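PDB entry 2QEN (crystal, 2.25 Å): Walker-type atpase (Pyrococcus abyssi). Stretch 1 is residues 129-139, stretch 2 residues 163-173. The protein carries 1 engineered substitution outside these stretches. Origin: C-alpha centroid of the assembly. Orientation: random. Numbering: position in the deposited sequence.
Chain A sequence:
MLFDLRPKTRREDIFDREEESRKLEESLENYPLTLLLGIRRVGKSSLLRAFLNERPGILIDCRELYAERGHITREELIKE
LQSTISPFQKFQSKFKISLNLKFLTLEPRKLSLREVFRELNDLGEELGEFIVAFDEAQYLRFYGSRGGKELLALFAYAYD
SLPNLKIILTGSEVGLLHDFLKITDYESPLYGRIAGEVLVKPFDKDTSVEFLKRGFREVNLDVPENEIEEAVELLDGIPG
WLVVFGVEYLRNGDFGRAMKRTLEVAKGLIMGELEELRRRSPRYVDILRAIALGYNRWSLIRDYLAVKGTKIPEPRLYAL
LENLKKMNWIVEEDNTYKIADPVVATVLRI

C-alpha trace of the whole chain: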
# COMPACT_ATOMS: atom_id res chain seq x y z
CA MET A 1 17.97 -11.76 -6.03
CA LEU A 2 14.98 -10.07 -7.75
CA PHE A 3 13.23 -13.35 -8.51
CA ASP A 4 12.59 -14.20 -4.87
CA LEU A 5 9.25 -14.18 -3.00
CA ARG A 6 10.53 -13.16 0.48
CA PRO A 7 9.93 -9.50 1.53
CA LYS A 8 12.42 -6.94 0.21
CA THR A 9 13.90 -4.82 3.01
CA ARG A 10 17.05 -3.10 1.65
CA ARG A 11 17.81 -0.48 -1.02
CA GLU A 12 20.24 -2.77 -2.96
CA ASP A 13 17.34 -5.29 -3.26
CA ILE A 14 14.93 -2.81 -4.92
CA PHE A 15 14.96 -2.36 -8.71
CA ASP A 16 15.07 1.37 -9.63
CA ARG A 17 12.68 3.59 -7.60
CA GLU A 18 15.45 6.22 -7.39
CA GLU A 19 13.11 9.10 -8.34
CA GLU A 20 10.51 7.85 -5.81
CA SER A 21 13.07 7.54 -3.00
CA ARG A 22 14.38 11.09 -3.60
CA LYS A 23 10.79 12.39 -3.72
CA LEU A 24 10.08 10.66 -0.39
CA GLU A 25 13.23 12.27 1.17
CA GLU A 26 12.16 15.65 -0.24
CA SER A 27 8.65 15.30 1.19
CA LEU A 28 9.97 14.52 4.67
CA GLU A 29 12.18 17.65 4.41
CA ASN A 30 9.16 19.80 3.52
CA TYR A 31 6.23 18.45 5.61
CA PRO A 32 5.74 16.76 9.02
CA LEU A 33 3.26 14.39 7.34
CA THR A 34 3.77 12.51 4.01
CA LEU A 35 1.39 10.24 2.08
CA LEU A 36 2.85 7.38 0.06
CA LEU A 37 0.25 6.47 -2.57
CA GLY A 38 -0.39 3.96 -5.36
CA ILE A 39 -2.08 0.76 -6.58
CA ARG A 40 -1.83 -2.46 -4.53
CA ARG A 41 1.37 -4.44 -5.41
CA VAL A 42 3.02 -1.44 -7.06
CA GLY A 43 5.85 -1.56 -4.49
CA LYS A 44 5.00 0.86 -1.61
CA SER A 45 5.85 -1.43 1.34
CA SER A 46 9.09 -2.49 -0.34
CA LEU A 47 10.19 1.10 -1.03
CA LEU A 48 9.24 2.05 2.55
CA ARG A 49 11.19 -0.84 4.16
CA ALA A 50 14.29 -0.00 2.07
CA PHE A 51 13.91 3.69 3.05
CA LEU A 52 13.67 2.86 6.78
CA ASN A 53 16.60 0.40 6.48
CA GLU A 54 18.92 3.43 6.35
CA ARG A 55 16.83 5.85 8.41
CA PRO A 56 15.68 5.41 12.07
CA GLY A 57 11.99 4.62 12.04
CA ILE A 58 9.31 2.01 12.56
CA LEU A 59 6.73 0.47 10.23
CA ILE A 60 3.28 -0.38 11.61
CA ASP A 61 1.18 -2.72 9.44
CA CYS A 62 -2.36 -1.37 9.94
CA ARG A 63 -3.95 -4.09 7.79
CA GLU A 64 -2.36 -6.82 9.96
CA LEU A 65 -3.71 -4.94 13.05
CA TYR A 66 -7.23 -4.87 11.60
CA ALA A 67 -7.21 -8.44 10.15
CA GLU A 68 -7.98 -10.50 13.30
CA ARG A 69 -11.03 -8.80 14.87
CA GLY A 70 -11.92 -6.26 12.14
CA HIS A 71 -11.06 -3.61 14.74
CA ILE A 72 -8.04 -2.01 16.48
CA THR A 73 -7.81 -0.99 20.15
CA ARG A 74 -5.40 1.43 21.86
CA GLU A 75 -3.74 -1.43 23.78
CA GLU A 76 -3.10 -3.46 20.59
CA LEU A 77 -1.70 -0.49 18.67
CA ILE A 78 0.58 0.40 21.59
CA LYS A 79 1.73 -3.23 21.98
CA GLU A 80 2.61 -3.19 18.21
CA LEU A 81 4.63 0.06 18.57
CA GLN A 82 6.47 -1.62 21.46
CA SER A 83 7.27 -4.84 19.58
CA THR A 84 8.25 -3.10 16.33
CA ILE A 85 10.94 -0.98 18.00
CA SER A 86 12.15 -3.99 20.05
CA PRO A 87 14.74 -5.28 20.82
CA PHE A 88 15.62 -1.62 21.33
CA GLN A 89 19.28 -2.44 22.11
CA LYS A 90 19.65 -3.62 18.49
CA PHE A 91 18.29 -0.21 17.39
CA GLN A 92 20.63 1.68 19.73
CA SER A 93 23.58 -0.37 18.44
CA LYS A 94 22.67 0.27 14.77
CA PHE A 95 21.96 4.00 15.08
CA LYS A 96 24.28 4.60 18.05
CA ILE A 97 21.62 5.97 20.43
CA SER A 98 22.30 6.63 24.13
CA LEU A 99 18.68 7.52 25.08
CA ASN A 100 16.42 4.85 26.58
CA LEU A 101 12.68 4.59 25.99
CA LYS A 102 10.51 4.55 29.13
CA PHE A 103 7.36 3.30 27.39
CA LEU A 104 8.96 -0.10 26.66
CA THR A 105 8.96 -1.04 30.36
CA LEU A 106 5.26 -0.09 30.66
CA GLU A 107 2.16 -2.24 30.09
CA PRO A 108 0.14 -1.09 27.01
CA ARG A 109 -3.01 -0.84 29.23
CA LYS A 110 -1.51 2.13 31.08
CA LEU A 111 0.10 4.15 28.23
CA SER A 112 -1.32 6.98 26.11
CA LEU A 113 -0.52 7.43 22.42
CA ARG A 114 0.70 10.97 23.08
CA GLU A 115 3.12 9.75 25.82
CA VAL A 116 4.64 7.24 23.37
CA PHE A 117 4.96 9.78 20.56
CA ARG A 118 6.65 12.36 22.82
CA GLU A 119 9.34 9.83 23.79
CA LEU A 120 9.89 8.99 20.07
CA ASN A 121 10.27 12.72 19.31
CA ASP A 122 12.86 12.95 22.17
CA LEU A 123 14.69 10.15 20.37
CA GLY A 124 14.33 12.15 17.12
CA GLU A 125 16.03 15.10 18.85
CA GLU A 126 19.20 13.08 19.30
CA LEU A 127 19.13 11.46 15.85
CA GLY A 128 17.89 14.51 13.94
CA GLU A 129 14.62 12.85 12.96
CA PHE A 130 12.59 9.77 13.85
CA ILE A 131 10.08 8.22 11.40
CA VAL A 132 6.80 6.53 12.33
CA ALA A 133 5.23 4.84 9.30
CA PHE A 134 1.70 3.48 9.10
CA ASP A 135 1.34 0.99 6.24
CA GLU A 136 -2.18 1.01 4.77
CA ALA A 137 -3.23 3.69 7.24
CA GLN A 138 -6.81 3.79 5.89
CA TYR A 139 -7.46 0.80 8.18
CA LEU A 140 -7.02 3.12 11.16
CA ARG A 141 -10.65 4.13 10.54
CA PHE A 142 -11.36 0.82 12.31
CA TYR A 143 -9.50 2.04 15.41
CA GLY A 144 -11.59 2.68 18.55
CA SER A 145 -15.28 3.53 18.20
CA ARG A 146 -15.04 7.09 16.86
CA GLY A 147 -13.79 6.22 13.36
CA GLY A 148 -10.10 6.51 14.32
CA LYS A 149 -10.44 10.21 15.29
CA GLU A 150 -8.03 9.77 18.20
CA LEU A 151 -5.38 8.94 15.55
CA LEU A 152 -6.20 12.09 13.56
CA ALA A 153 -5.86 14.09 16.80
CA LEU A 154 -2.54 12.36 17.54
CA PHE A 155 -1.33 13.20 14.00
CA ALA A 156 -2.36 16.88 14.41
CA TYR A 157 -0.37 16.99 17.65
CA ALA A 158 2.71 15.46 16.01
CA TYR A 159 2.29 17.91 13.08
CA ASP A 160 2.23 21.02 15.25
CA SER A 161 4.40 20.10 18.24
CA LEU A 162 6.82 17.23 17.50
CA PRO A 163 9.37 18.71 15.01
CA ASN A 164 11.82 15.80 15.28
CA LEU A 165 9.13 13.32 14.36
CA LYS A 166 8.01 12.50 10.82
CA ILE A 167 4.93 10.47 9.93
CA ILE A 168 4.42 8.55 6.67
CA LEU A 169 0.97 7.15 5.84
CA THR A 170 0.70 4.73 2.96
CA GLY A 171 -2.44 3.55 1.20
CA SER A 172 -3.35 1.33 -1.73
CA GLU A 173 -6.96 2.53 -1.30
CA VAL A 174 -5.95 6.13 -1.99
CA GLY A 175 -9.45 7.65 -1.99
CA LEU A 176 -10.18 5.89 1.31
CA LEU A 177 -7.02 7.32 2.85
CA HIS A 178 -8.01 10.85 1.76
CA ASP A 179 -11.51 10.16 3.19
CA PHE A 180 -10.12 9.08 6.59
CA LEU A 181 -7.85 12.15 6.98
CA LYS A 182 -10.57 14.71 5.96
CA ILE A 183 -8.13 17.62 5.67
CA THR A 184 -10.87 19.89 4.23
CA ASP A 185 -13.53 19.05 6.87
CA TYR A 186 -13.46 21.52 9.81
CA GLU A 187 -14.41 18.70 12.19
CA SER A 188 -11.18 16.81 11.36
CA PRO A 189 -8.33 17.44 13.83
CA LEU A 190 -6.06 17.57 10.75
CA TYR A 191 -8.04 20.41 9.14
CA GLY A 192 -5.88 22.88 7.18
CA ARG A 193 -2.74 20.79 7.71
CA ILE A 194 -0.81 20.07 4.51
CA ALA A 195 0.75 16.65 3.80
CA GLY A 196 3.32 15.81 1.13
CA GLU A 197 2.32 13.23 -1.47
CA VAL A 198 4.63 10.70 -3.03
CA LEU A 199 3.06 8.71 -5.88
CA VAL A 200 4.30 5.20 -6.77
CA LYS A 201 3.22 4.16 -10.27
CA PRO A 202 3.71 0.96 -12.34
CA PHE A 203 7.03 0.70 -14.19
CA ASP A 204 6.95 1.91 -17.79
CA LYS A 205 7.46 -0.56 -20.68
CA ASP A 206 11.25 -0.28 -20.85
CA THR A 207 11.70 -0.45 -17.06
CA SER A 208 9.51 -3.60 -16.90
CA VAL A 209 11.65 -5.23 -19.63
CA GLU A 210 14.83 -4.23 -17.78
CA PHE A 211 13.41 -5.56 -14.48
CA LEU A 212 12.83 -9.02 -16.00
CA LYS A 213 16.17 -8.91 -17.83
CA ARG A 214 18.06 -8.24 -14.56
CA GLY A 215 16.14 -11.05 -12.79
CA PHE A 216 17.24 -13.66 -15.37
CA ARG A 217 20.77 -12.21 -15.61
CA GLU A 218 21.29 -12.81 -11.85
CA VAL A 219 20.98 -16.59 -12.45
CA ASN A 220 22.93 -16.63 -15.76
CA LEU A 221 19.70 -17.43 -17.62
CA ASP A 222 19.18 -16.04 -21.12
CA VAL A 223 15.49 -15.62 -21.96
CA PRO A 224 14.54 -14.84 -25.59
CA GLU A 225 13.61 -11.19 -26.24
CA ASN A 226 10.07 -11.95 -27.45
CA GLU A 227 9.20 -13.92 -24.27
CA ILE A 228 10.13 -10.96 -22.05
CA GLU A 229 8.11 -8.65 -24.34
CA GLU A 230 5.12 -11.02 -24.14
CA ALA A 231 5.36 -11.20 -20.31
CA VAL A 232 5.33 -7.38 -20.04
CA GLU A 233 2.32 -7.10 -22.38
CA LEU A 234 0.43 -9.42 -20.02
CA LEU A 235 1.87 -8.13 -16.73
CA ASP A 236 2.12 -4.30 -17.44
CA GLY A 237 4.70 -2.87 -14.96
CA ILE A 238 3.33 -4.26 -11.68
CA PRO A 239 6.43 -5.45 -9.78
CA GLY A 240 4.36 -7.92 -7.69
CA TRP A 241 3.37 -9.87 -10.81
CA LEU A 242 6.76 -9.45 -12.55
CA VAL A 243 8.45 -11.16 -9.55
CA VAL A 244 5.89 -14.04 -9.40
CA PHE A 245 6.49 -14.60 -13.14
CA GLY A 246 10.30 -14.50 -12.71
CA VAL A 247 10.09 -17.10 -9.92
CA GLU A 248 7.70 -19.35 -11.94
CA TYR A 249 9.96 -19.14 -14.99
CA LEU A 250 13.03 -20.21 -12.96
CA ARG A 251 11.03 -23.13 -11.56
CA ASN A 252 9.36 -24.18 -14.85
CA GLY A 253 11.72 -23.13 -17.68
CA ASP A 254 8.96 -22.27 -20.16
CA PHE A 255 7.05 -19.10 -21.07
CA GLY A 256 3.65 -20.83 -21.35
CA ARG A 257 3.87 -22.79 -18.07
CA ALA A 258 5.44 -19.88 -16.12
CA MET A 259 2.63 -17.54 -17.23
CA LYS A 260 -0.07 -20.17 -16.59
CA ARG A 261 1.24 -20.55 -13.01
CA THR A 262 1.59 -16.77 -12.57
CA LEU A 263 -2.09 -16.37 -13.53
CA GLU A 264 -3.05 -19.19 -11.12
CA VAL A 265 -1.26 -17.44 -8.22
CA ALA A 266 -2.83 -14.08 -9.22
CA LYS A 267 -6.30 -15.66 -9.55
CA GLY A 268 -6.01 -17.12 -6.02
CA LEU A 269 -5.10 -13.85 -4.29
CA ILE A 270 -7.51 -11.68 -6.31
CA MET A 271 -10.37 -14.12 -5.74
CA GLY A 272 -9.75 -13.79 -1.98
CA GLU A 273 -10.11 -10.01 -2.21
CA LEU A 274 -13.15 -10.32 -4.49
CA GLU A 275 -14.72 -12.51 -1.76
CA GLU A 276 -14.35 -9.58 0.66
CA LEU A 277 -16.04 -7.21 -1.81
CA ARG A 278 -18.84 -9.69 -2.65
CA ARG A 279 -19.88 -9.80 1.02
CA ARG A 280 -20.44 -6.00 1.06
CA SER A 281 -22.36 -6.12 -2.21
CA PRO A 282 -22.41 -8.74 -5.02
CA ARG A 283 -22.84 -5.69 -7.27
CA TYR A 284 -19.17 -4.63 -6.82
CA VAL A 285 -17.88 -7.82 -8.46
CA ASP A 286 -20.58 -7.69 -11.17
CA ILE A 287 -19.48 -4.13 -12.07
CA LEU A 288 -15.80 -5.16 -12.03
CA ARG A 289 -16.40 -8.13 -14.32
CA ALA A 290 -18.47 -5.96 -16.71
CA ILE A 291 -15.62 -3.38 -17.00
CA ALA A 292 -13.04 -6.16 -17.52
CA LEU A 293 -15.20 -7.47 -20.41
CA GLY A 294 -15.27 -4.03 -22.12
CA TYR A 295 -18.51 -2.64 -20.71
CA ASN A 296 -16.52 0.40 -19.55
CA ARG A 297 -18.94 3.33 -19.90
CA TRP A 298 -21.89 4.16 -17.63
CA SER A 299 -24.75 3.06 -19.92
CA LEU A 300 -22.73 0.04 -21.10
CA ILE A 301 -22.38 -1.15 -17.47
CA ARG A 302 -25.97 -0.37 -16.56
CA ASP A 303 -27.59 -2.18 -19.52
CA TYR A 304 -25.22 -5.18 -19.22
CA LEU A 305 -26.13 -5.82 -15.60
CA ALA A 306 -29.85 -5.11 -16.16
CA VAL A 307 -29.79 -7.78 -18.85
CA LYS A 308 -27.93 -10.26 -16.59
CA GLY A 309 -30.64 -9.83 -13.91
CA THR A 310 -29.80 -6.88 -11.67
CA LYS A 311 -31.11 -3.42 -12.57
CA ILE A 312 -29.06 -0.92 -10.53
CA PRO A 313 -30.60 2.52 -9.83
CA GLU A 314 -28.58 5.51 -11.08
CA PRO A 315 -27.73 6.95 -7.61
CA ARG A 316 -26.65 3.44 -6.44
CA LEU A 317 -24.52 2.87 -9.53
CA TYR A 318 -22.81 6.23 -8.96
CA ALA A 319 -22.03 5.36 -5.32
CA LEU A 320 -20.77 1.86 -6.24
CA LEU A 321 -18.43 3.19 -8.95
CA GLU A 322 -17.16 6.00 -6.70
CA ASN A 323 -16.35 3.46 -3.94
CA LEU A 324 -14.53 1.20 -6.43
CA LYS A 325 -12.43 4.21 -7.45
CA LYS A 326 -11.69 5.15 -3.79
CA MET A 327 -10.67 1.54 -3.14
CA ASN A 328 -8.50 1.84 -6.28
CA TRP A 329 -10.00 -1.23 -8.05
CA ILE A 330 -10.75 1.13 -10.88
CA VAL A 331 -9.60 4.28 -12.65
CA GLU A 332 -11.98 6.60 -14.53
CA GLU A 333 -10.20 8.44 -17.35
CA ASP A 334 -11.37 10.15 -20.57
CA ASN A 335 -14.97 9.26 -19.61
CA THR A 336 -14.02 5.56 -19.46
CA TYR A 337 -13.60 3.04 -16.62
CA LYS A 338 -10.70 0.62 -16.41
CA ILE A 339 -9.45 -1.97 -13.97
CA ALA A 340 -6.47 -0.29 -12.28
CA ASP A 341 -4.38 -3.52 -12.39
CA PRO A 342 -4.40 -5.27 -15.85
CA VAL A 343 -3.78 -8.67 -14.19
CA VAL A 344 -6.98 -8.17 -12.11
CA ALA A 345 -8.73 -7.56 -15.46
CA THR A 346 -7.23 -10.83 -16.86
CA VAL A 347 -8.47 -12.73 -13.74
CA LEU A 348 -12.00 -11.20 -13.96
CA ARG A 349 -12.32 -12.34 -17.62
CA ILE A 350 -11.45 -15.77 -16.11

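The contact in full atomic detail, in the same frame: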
# COMPACT_ATOMS: atom_id res chain seq x y z
N GLU A 129 15.97 13.18 13.41
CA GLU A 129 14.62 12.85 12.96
C GLU A 129 14.32 11.40 13.31
O GLU A 129 15.20 10.53 13.16
CB GLU A 129 14.59 12.96 11.44
CG GLU A 129 13.27 13.30 10.84
CD GLU A 129 13.45 13.96 9.50
OE1 GLU A 129 13.71 13.26 8.51
OE2 GLU A 129 13.33 15.21 9.45
N PHE A 130 13.09 11.13 13.74
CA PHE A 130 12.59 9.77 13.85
C PHE A 130 11.31 9.58 13.02
O PHE A 130 10.40 10.42 13.07
CB PHE A 130 12.38 9.36 15.32
CG PHE A 130 12.11 7.90 15.51
CD1 PHE A 130 13.15 7.00 15.61
CD2 PHE A 130 10.79 7.42 15.56
CE1 PHE A 130 12.89 5.63 15.76
CE2 PHE A 130 10.52 6.06 15.73
CZ PHE A 130 11.58 5.17 15.84
N ILE A 131 11.24 8.49 12.25
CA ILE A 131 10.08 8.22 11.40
C ILE A 131 9.13 7.17 12.00
O ILE A 131 9.55 6.09 12.41
CB ILE A 131 10.48 7.81 9.95
CG1 ILE A 131 11.37 8.89 9.30
CG2 ILE A 131 9.22 7.52 9.06
CD1 ILE A 131 12.36 8.32 8.26
N VAL A 132 7.84 7.51 12.04
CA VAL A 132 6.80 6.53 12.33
C VAL A 132 5.97 6.36 11.07
O VAL A 132 5.38 7.32 10.58
CB VAL A 132 5.87 6.95 13.50
CG1 VAL A 132 4.81 5.85 13.77
CG2 VAL A 132 6.68 7.22 14.74
N ALA A 133 5.98 5.15 10.52
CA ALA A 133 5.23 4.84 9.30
C ALA A 133 4.06 3.89 9.54
O ALA A 133 4.20 2.85 10.18
CB ALA A 133 6.15 4.30 8.23
N PHE A 134 2.90 4.29 9.03
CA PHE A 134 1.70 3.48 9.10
C PHE A 134 1.40 2.93 7.69
O PHE A 134 1.03 3.67 6.79
CB PHE A 134 0.53 4.31 9.64
CG PHE A 134 0.69 4.74 11.08
CD1 PHE A 134 1.34 5.93 11.41
CD2 PHE A 134 0.17 3.96 12.12
CE1 PHE A 134 1.50 6.33 12.73
CE2 PHE A 134 0.31 4.36 13.47
CZ PHE A 134 0.97 5.54 13.77
N ASP A 135 1.58 1.63 7.53
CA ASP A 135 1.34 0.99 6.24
C ASP A 135 -0.13 0.66 6.10
O ASP A 135 -0.70 -0.00 6.96
CB ASP A 135 2.19 -0.28 6.10
CG ASP A 135 2.69 -0.49 4.67
OD1 ASP A 135 2.27 0.26 3.73
OD2 ASP A 135 3.54 -1.39 4.50
N GLU A 136 -0.74 1.16 5.02
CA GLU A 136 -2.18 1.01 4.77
C GLU A 136 -2.99 1.65 5.90
O GLU A 136 -3.88 1.02 6.50
CB GLU A 136 -2.58 -0.46 4.53
CG GLU A 136 -1.84 -1.20 3.39
CD GLU A 136 -2.17 -0.70 1.98
OE1 GLU A 136 -3.17 0.03 1.79
OE2 GLU A 136 -1.41 -1.05 1.04
N ALA A 137 -2.70 2.92 6.13
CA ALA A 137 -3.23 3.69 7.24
C ALA A 137 -4.75 3.94 7.17
O ALA A 137 -5.37 4.36 8.15
CB ALA A 137 -2.46 5.01 7.37
N GLN A 138 -5.35 3.66 6.02
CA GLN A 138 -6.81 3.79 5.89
C GLN A 138 -7.55 2.81 6.81
O GLN A 138 -8.72 3.03 7.14
CB GLN A 138 -7.28 3.66 4.43
CG GLN A 138 -7.20 2.26 3.84
CD GLN A 138 -5.84 1.95 3.20
OE1 GLN A 138 -4.89 2.71 3.35
NE2 GLN A 138 -5.77 0.83 2.50
N TYR A 139 -6.87 1.74 7.24
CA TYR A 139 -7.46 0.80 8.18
C TYR A 139 -7.55 1.33 9.60
O TYR A 139 -8.16 0.71 10.46
CB TYR A 139 -6.73 -0.55 8.17
CG TYR A 139 -6.99 -1.36 6.91
CD1 TYR A 139 -8.10 -2.18 6.82
CD2 TYR A 139 -6.11 -1.31 5.84
CE1 TYR A 139 -8.35 -2.94 5.66
CE2 TYR A 139 -6.34 -2.06 4.68
CZ TYR A 139 -7.45 -2.88 4.60
OH TYR A 139 -7.69 -3.61 3.46
N PRO A 163 8.57 18.41 16.21
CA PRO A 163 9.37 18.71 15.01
C PRO A 163 10.46 17.69 14.66
O PRO A 163 10.94 17.67 13.53
CB PRO A 163 10.02 20.07 15.35
CG PRO A 163 10.00 20.15 16.84
CD PRO A 163 8.77 19.42 17.28
N ASN A 164 10.84 16.84 15.60
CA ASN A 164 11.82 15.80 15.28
C ASN A 164 11.17 14.46 14.98
O ASN A 164 11.80 13.41 15.05
CB ASN A 164 12.83 15.69 16.41
CG ASN A 164 13.60 16.97 16.58
OD1 ASN A 164 13.16 17.87 17.29
ND2 ASN A 164 14.74 17.07 15.93
N LEU A 165 9.89 14.51 14.64
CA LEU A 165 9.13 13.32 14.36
C LEU A 165 8.44 13.48 13.01
O LEU A 165 7.79 14.49 12.75
CB LEU A 165 8.13 13.08 15.48
CG LEU A 165 7.53 11.69 15.63
CD1 LEU A 165 8.60 10.69 16.08
CD2 LEU A 165 6.36 11.74 16.62
N LYS A 166 8.63 12.49 12.13
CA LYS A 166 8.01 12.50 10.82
C LYS A 166 7.08 11.29 10.70
O LYS A 166 7.39 10.21 11.20
CB LYS A 166 9.06 12.49 9.70
CG LYS A 166 9.92 13.74 9.63
CD LYS A 166 9.09 14.98 9.22
CE LYS A 166 9.80 16.27 9.62
NZ LYS A 166 10.75 16.72 8.59
N ILE A 167 5.94 11.50 10.06
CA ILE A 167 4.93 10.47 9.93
C ILE A 167 4.70 10.23 8.43
O ILE A 167 4.58 11.19 7.66
CB ILE A 167 3.62 10.84 10.67
CG1 ILE A 167 3.83 10.85 12.19
CG2 ILE A 167 2.45 9.90 10.29
CD1 ILE A 167 2.61 11.30 12.96
N ILE A 168 4.74 8.97 8.03
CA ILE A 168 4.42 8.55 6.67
C ILE A 168 3.18 7.67 6.77
O ILE A 168 3.16 6.74 7.57
CB ILE A 168 5.58 7.74 6.02
CG1 ILE A 168 6.84 8.61 5.91
CG2 ILE A 168 5.17 7.21 4.61
CD1 ILE A 168 8.10 7.83 5.54
N LEU A 169 2.16 7.99 5.97
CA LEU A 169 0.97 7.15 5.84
C LEU A 169 0.91 6.63 4.41
O LEU A 169 0.99 7.40 3.45
CB LEU A 169 -0.31 7.95 6.15
CG LEU A 169 -0.38 8.77 7.46
CD1 LEU A 169 -1.72 9.47 7.53
CD2 LEU A 169 -0.19 7.90 8.68
N THR A 170 0.81 5.32 4.28
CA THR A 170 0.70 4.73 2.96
C THR A 170 -0.73 4.23 2.79
O THR A 170 -1.44 3.98 3.78
CB THR A 170 1.69 3.54 2.73
OG1 THR A 170 1.05 2.31 3.08
CG2 THR A 170 3.00 3.71 3.53
N GLY A 171 -1.13 4.09 1.54
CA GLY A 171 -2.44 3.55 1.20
C GLY A 171 -2.49 3.07 -0.24
O GLY A 171 -2.07 3.78 -1.17
N SER A 172 -2.98 1.85 -0.42
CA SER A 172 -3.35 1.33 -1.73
C SER A 172 -4.76 1.82 -2.11
O SER A 172 -5.05 2.02 -3.29
CB SER A 172 -3.30 -0.19 -1.75
OG SER A 172 -1.99 -0.67 -1.44
N GLU A 173 -5.62 1.99 -1.10
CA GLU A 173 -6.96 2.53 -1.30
C GLU A 173 -6.86 4.03 -1.08
O GLU A 173 -7.24 4.55 -0.03
CB GLU A 173 -7.96 1.87 -0.34
CG GLU A 173 -7.97 0.32 -0.39
CD GLU A 173 -8.90 -0.32 0.64
OE1 GLU A 173 -8.60 -0.22 1.86
OE2 GLU A 173 -9.92 -0.93 0.25
O HOH W 1 13.02 17.37 11.81

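The most unusual feature of this contact is a very short hydrogen bond at the C-terminal end of two paired strands: Thr170 OG1 donates to Asp135 OD1 across only 2.5 Å. The same hydroxyl oxygen accepts from the backbone, with Glu136 N 2.9 Å from Thr170 OG1 and an N-H...O angle of 169°. Donating one bond and accepting another, the threonine hydroxyl joins the Asp135 side chain and the Glu136 backbone at the point where stretch 1 leaves its strand. Its chi1 of 92° lies between the usual wells, as does the Asp135 chi1 of -144°. The CA-to-CB bond of Asp135 points away from stretch 2, yet its carboxylate comes back to make the bond.

Upstream, strands 130-135 and 165-171 run parallel, their directions differing by 22°. The ladder is regular: Phe130 N to Asn164 O, Val132 N to Lys166 O and Phe134 N to Ile168 O each measure 2.9 Å, while the return bonds are Lys166 N to Phe130 O at 2.9 Å, Ile168 N to Val132 O at 3.1 Å and Thr170 N to Phe134 O at 3.0 Å. Angles of 158° to 172° show that all six are nearly straight. Even-numbered residues of stretch 1 thus supply both backbone groups, as expected for parallel pairing.

Side chains alternate between the two faces of the sheet. One face carries Phe130, Val132 and Phe134 beside Leu165, Ile167 and Leu169; here Phe134 CD1 packs 3.7 Å from Leu169 CD2, and Leu165 CD1 meets the edge of the Phe130 ring, 4.0 Å from Phe130 CD2. On the other, Ile131 CG2 lies 3.7 Å from Ile168 CD1, and the small Ala133 sits beside Ile168, with Ala133 CB 4.1 Å from Ile168 CB. At the N-terminal end, Lys166 NZ forms a salt bridge with Glu129 OE2 at 3.1 Å. A water donates to both Glu129 OE2 (3.2 Å) and Pro163 O (2.7 Å).

Beyond the ladder the register slips by one residue: Ala137 N, at the start of a 3-10 segment, donates to Thr170 O at 2.9 Å. Glu136, with positive phi and psi (60°, 55°), starts with its CB directed away, but its carboxylate returns to grip Ser172 twice: Ser172 N donates to Glu136 OE1 at 2.9 Å and 174°, and Ser172 OG to Glu136 OE2 at 2.6 Å. Gln138 NE2 bridges two carboxylates, donating to Glu136 OE1 at 2.8 Å and to Glu173 OE1 at 3.1 Å. Gly171 fits closely here, its CA 3.4 Å from Gln138 OE1; an ideal CB would lie just 3.0 Å from Gln138 OE1.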